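Local structure of SCO1 protein (Saccharomyces cerevisiae, 2B7K) at residues Asp62-Trp67 with Ile146-Met151; Asn69-Ser72 with Gly76-Leu79; Phe157-Gly162 with Val175-Ser180. The protein is required for accumulation of cytochrome c oxidase subunits 1 and 2 and is thought to transport mitochondrial copper or insert it into the oxidase. One frame throughout, in Å; residues are numbered along the deposited sequence.

Contact 1 (Asp62-Trp67 with Ile146-Met151); sequences DKLGLW and IFFYLM
Phe148 reaches up from the sheet into a groove formed by Lys63, Leu64 and Trp67, packing helix 56-75 onto strand 148-151 in a thioredoxin-like fold. The axes of segments 62-67 and 148-151 come within 12.2 Å, at an angle of 36°, and the benzyl group spans much of that gap. Its CG stands anti to the carbonyl carbon (chi1 -74°), which carries the ring off the strand toward the helix.

Moving outward from CB, CG is the first ring atom to come near the helix, with Trp67 CZ3 standing over the phenyl face, toward its rim. CD1 comes closest, 3.5 Å from Trp67 CZ3. The pair is an offset edge-to-face stack, the edge of Trp67 turned to the face of Phe148 with the planes at 60°. At the ring edge, near its plane, CE1 meets Lys63 CE at 3.6 Å. Farther round the ring Leu64 comes in obliquely: its CB lies 3.8 Å from Phe148 CE2, and the tip atom CZ is also near that CB.

Ile45 of strand 44-49 touches all three of Leu64, Trp67 and Phe148. The Phe148 side chain is about 9 Å from that of Cys57, a copper ligand by similarity. Trp67 NE1 bonds to Asp166 O and Lys63 NZ to Tyr165 O. A water also joins the segments, 2.8 Å from Ile146 O but only weakly held by Lys63 NZ, at 3.3 Å.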
# COMPACT_ATOMS: atom_id res chain seq x y z
N ASP A 62 7.32 7.13 5.70
CA ASP A 62 8.69 7.61 5.50
C ASP A 62 9.56 6.42 5.10
O ASP A 62 10.34 6.51 4.16
CB ASP A 62 9.24 8.24 6.79
CG ASP A 62 8.91 9.71 6.92
OD1 ASP A 62 9.18 10.29 7.99
OD2 ASP A 62 8.37 10.29 5.95
N LYS A 63 9.40 5.31 5.82
CA LYS A 63 10.17 4.11 5.53
C LYS A 63 9.89 3.64 4.10
O LYS A 63 10.81 3.25 3.38
CB LYS A 63 9.83 2.99 6.52
CG LYS A 63 10.67 1.73 6.34
CD LYS A 63 10.41 0.68 7.43
CE LYS A 63 8.96 0.19 7.41
NZ LYS A 63 8.70 -0.84 8.47
N LEU A 64 8.62 3.69 3.70
CA LEU A 64 8.22 3.27 2.36
C LEU A 64 8.93 4.12 1.30
O LEU A 64 9.36 3.61 0.26
CB LEU A 64 6.70 3.37 2.19
CG LEU A 64 6.13 3.05 0.80
CD1 LEU A 64 6.48 1.61 0.43
CD2 LEU A 64 4.62 3.26 0.78
N GLY A 65 9.05 5.42 1.55
CA GLY A 65 9.72 6.30 0.60
C GLY A 65 11.17 5.90 0.43
O GLY A 65 11.72 5.95 -0.68
N LEU A 66 11.81 5.50 1.52
CA LEU A 66 13.21 5.08 1.46
C LEU A 66 13.30 3.82 0.62
O LEU A 66 14.20 3.69 -0.22
CB LEU A 66 13.75 4.80 2.86
CG LEU A 66 13.90 6.01 3.80
CD1 LEU A 66 14.50 5.54 5.11
CD2 LEU A 66 14.80 7.06 3.15
N TRP A 67 12.38 2.89 0.84
CA TRP A 67 12.35 1.64 0.09
C TRP A 67 12.17 1.90 -1.41
O TRP A 67 12.92 1.37 -2.23
CB TRP A 67 11.19 0.75 0.55
CG TRP A 67 11.37 0.09 1.90
CD1 TRP A 67 12.51 0.02 2.64
CD2 TRP A 67 10.37 -0.63 2.63
NE1 TRP A 67 12.28 -0.69 3.80
CE2 TRP A 67 10.97 -1.10 3.81
CE3 TRP A 67 9.02 -0.92 2.39
CZ2 TRP A 67 10.27 -1.85 4.77
CZ3 TRP A 67 8.31 -1.66 3.33
CH2 TRP A 67 8.94 -2.12 4.51
N ILE A 146 0.11 -1.44 10.76
CA ILE A 146 1.51 -1.79 10.83
C ILE A 146 2.12 -2.67 9.74
O ILE A 146 3.32 -2.89 9.74
CB ILE A 146 1.82 -2.45 12.19
CG1 ILE A 146 0.91 -3.67 12.38
CG2 ILE A 146 1.61 -1.45 13.32
CD1 ILE A 146 1.12 -4.41 13.69
N PHE A 147 1.31 -3.19 8.81
CA PHE A 147 1.89 -4.03 7.75
C PHE A 147 1.81 -3.40 6.37
O PHE A 147 0.93 -2.58 6.10
CB PHE A 147 1.16 -5.38 7.61
CG PHE A 147 1.32 -6.28 8.79
CD1 PHE A 147 0.31 -6.39 9.74
CD2 PHE A 147 2.46 -7.06 8.94
CE1 PHE A 147 0.43 -7.25 10.82
CE2 PHE A 147 2.60 -7.93 10.02
CZ PHE A 147 1.58 -8.03 10.96
N PHE A 148 2.75 -3.79 5.51
CA PHE A 148 2.75 -3.37 4.11
C PHE A 148 2.38 -4.69 3.42
O PHE A 148 2.93 -5.74 3.77
CB PHE A 148 4.13 -2.91 3.63
CG PHE A 148 4.54 -1.56 4.16
CD1 PHE A 148 5.41 -1.46 5.23
CD2 PHE A 148 4.06 -0.40 3.56
CE1 PHE A 148 5.81 -0.21 5.72
CE2 PHE A 148 4.45 0.86 4.04
CZ PHE A 148 5.33 0.94 5.12
N TYR A 149 1.44 -4.64 2.49
CA TYR A 149 1.02 -5.85 1.78
C TYR A 149 1.54 -5.82 0.36
O TYR A 149 1.21 -4.93 -0.42
CB TYR A 149 -0.52 -5.95 1.77
CG TYR A 149 -1.13 -5.88 3.15
CD1 TYR A 149 -1.25 -4.67 3.82
CD2 TYR A 149 -1.54 -7.04 3.81
CE1 TYR A 149 -1.76 -4.60 5.12
CE2 TYR A 149 -2.05 -6.99 5.11
CZ TYR A 149 -2.16 -5.77 5.76
OH TYR A 149 -2.63 -5.72 7.05
N LEU A 150 2.39 -6.79 0.03
CA LEU A 150 2.97 -6.88 -1.31
C LEU A 150 2.10 -7.79 -2.17
O LEU A 150 1.88 -8.95 -1.82
CB LEU A 150 4.39 -7.45 -1.22
CG LEU A 150 5.19 -7.43 -2.53
CD1 LEU A 150 5.39 -5.99 -2.99
CD2 LEU A 150 6.53 -8.10 -2.31
N MET A 151 1.61 -7.26 -3.29
CA MET A 151 0.75 -8.02 -4.19
C MET A 151 1.45 -8.19 -5.54
O MET A 151 1.99 -7.22 -6.07
CB MET A 151 -0.58 -7.28 -4.40
CG MET A 151 -1.21 -6.73 -3.12
SD MET A 151 -1.63 -7.98 -1.88
CE MET A 151 -3.16 -8.62 -2.55
O HOH W 1 5.66 -2.16 8.41

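Contact 2 (Asn69-Ser72 with Gly76-Leu79); sequences NTLS and GITL
This is the C-terminal turn of helix 56-75, where the chain folds back beside the last turns of the helix on its way to strand 80-85; Leu71 and Ile77 hold it by both backbone and side chain. The turn is made at Gly76, the first residue to leave helical geometry, with a positive phi of 62° that suits a glycine.

Ile77 N donates to Leu71 O at 3.0 Å. The bond is nearly straight at the hydrogen, 171°, although the donor sits well above the plane of the carbonyl. Gly76 N adds a weak, strongly bent bond to Ser72 O, also 3.0 Å long. The Ile77 N bond ties the departing chain to the last turns of the helix.

On the side-chain side, Leu71 splits its two methyls between two neighbours. With CG anti to the carbonyl carbon (chi1 -77°), CD1 touches Leu79 CD1 at 3.6 Å, while CD2 rests more loosely against Ile77 CD1, 4.2 Å away. Ser72 CB packs against Ile77 O, and the Ser72 hydroxyl bonds to Leu68 O.

The turn belongs to the beta-alpha-beta crossover from strand 44-49 through helix 56-75 to the parallel strand 80-85, and Val171, Ile174 and Val175 of helix 169-180 pack against Leu71.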
# COMPACT_ATOMS: atom_id res chain seq x y z
N ASN A 69 12.76 4.55 -3.27
CA ASN A 69 13.93 5.17 -3.89
C ASN A 69 15.11 4.21 -4.03
O ASN A 69 15.83 4.24 -5.02
CB ASN A 69 14.34 6.41 -3.12
CG ASN A 69 13.50 7.62 -3.48
OD1 ASN A 69 13.50 8.63 -2.78
ND2 ASN A 69 12.79 7.53 -4.60
N THR A 70 15.31 3.35 -3.03
CA THR A 70 16.40 2.38 -3.09
C THR A 70 16.08 1.36 -4.18
O THR A 70 16.95 0.96 -4.95
CB THR A 70 16.56 1.64 -1.75
OG1 THR A 70 16.96 2.57 -0.74
CG2 THR A 70 17.61 0.55 -1.87
N LEU A 71 14.82 0.94 -4.23
CA LEU A 71 14.40 -0.05 -5.22
C LEU A 71 14.62 0.42 -6.65
O LEU A 71 15.18 -0.30 -7.48
CB LEU A 71 12.93 -0.41 -5.01
CG LEU A 71 12.70 -1.36 -3.82
CD1 LEU A 71 11.22 -1.42 -3.47
CD2 LEU A 71 13.22 -2.75 -4.19
N SER A 72 14.20 1.64 -6.94
CA SER A 72 14.36 2.17 -8.29
C SER A 72 15.82 2.50 -8.64
O SER A 72 16.30 2.13 -9.71
CB SER A 72 13.48 3.40 -8.48
OG SER A 72 13.79 4.40 -7.53
N GLY A 76 16.44 -0.87 -10.13
CA GLY A 76 15.60 -0.56 -11.27
C GLY A 76 14.23 -1.18 -11.15
O GLY A 76 13.60 -1.55 -12.15
N ILE A 77 13.75 -1.31 -9.91
CA ILE A 77 12.44 -1.88 -9.64
C ILE A 77 11.47 -0.75 -9.34
O ILE A 77 11.77 0.14 -8.54
CB ILE A 77 12.48 -2.84 -8.42
CG1 ILE A 77 13.22 -4.13 -8.80
CG2 ILE A 77 11.07 -3.14 -7.94
CD1 ILE A 77 13.42 -5.09 -7.63
N THR A 78 10.30 -0.79 -9.98
CA THR A 78 9.28 0.22 -9.76
C THR A 78 8.00 -0.45 -9.26
O THR A 78 7.41 -1.29 -9.94
CB THR A 78 8.94 0.97 -11.07
OG1 THR A 78 10.12 1.59 -11.59
CG2 THR A 78 7.89 2.05 -10.81
N LEU A 79 7.57 -0.08 -8.06
CA LEU A 79 6.35 -0.65 -7.49
C LEU A 79 5.19 0.33 -7.63
O LEU A 79 5.38 1.50 -7.98
CB LEU A 79 6.53 -0.95 -6.00
CG LEU A 79 7.69 -1.84 -5.53
CD1 LEU A 79 7.67 -1.89 -4.00
CD2 LEU A 79 7.56 -3.24 -6.11

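Contact 3 (Phe157-Gly162 with Val175-Ser180); sequences FVDALG and VEHVKS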
# COMPACT_ATOMS: atom_id res chain seq x y z
N PHE A 157 -1.64 -11.96 -3.03
CA PHE A 157 -0.84 -11.59 -1.86
C PHE A 157 0.37 -12.51 -1.81
O PHE A 157 0.24 -13.73 -1.86
CB PHE A 157 -1.67 -11.78 -0.59
CG PHE A 157 -0.88 -11.60 0.68
CD1 PHE A 157 -0.44 -10.33 1.07
CD2 PHE A 157 -0.59 -12.69 1.49
CE1 PHE A 157 0.28 -10.16 2.25
CE2 PHE A 157 0.13 -12.53 2.67
CZ PHE A 157 0.56 -11.26 3.06
N VAL A 158 1.56 -11.93 -1.71
CA VAL A 158 2.76 -12.75 -1.65
C VAL A 158 3.53 -12.56 -0.36
O VAL A 158 4.29 -13.45 0.04
CB VAL A 158 3.69 -12.47 -2.84
CG1 VAL A 158 3.05 -12.96 -4.12
CG2 VAL A 158 4.01 -11.00 -2.94
N ASP A 159 3.34 -11.43 0.31
CA ASP A 159 4.06 -11.20 1.56
C ASP A 159 3.66 -9.91 2.27
O ASP A 159 3.21 -8.95 1.64
CB ASP A 159 5.57 -11.18 1.27
CG ASP A 159 6.40 -11.18 2.54
OD1 ASP A 159 6.17 -12.05 3.40
OD2 ASP A 159 7.31 -10.32 2.66
N ALA A 160 3.80 -9.90 3.59
CA ALA A 160 3.48 -8.73 4.39
C ALA A 160 4.76 -8.32 5.10
O ALA A 160 5.48 -9.16 5.65
CB ALA A 160 2.41 -9.06 5.41
N LEU A 161 5.06 -7.03 5.07
CA LEU A 161 6.27 -6.56 5.73
C LEU A 161 5.87 -5.75 6.96
O LEU A 161 5.26 -4.69 6.85
CB LEU A 161 7.11 -5.71 4.78
CG LEU A 161 7.60 -6.45 3.52
CD1 LEU A 161 6.55 -6.35 2.43
CD2 LEU A 161 8.91 -5.85 3.04
N GLY A 162 6.19 -6.30 8.12
CA GLY A 162 5.88 -5.65 9.38
C GLY A 162 6.94 -4.65 9.79
O GLY A 162 7.88 -4.36 9.04
N VAL A 175 12.98 -7.24 -3.33
CA VAL A 175 13.79 -7.61 -4.49
C VAL A 175 13.67 -9.11 -4.77
O VAL A 175 13.46 -9.53 -5.90
CB VAL A 175 15.27 -7.25 -4.26
CG1 VAL A 175 16.13 -7.75 -5.43
CG2 VAL A 175 15.42 -5.73 -4.12
N GLU A 176 13.79 -9.91 -3.71
CA GLU A 176 13.69 -11.37 -3.82
C GLU A 176 12.40 -11.79 -4.53
O GLU A 176 12.43 -12.62 -5.44
CB GLU A 176 13.74 -11.97 -2.41
CG GLU A 176 13.74 -13.49 -2.36
CD GLU A 176 13.85 -14.03 -0.95
OE1 GLU A 176 13.88 -15.27 -0.78
OE2 GLU A 176 13.91 -13.22 0.00
N HIS A 177 11.28 -11.20 -4.12
CA HIS A 177 9.98 -11.51 -4.72
C HIS A 177 9.86 -11.07 -6.17
O HIS A 177 9.35 -11.81 -7.02
CB HIS A 177 8.87 -10.85 -3.91
CG HIS A 177 8.50 -11.60 -2.66
ND1 HIS A 177 7.88 -12.83 -2.69
CD2 HIS A 177 8.69 -11.30 -1.36
CE1 HIS A 177 7.69 -13.25 -1.45
NE2 HIS A 177 8.18 -12.34 -0.63
N VAL A 178 10.31 -9.85 -6.46
CA VAL A 178 10.21 -9.32 -7.81
C VAL A 178 11.08 -10.06 -8.81
O VAL A 178 10.61 -10.43 -9.90
CB VAL A 178 10.60 -7.82 -7.83
CG1 VAL A 178 10.57 -7.28 -9.25
CG2 VAL A 178 9.64 -7.03 -6.95
N LYS A 179 12.33 -10.30 -8.45
CA LYS A 179 13.26 -10.98 -9.34
C LYS A 179 12.98 -12.47 -9.55
O LYS A 179 13.37 -13.03 -10.57
CB LYS A 179 14.70 -10.79 -8.87
CG LYS A 179 15.16 -9.33 -8.87
CD LYS A 179 16.66 -9.19 -9.12
CE LYS A 179 17.51 -9.88 -8.05
NZ LYS A 179 17.43 -11.37 -8.12
N SER A 180 12.32 -13.10 -8.59
CA SER A 180 12.03 -14.53 -8.73
C SER A 180 10.63 -14.78 -9.29
O SER A 180 10.25 -15.92 -9.55
CB SER A 180 12.17 -15.23 -7.38
OG SER A 180 11.13 -14.85 -6.49
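His177 swings its imidazole off the helix with CG anti to the carbonyl carbon (chi1 -79°), and Asp159 extends its carboxylate with CG anti to the backbone N (chi1 -170°), so that the two side chains meet at about a right angle above the edge strand. The closest touch is Asp159 CB to His177 NE2, 3.4 Å. The carboxylate lies farther back, with OD2 4.0 Å from NE2, and the two flat groups are turned 29° apart. That is proximity without a hydrogen bond: His177 NE2 is buried here and has no partner in the model. The Asp159 side chain also touches Lys173, so any pull of its charge on the ring is probably slight.

Val158 supplies the other half of the seat. Its CG2 stands over one face of the imidazole, 4.3 Å above the plane and toward the rim, and its carbonyl O approaches CE1 at 3.7 Å. Leu150 of the neighbouring strand also touches the ring. Putting an alanine here in place of His177 would probably uncover Val158 CG2 and Asp159 CB together and open a gap between strand and helix.

Two consecutive residues can both point at the helix because Val158 and Asp159 form a classic beta bulge opposite Leu150. Within the helix, Ser180 OG and Ser180 N both bond to Glu176 O, from opposite faces of its plane. A hairpin of strands 148-151 and 157-161, with helix 169-180 following and packing back on it, is the beta-beta-alpha half of the thioredoxin fold.

In the fold
Contact 1 is the core one, an aromatic and aliphatic cluster near the centre of the domain. Contact 2 is largely buried too but lies farther out and relies on backbone bonds as well as leucine and isoleucine methyls, while contact 3 is at the surface and sets a histidine ring against the Asp159 methylene and a valine, without a polar bond between them. Helix 56-75 serves contacts 1 and 2. Contacts 1 and 3 share the sheet, their strands probably hydrogen-bonded through Phe148 O with Leu161 N and Leu150 N with Asp159 O. Contacts 2 and 3 meet where their helices pack together, and Ile77 adds a touch on Val178.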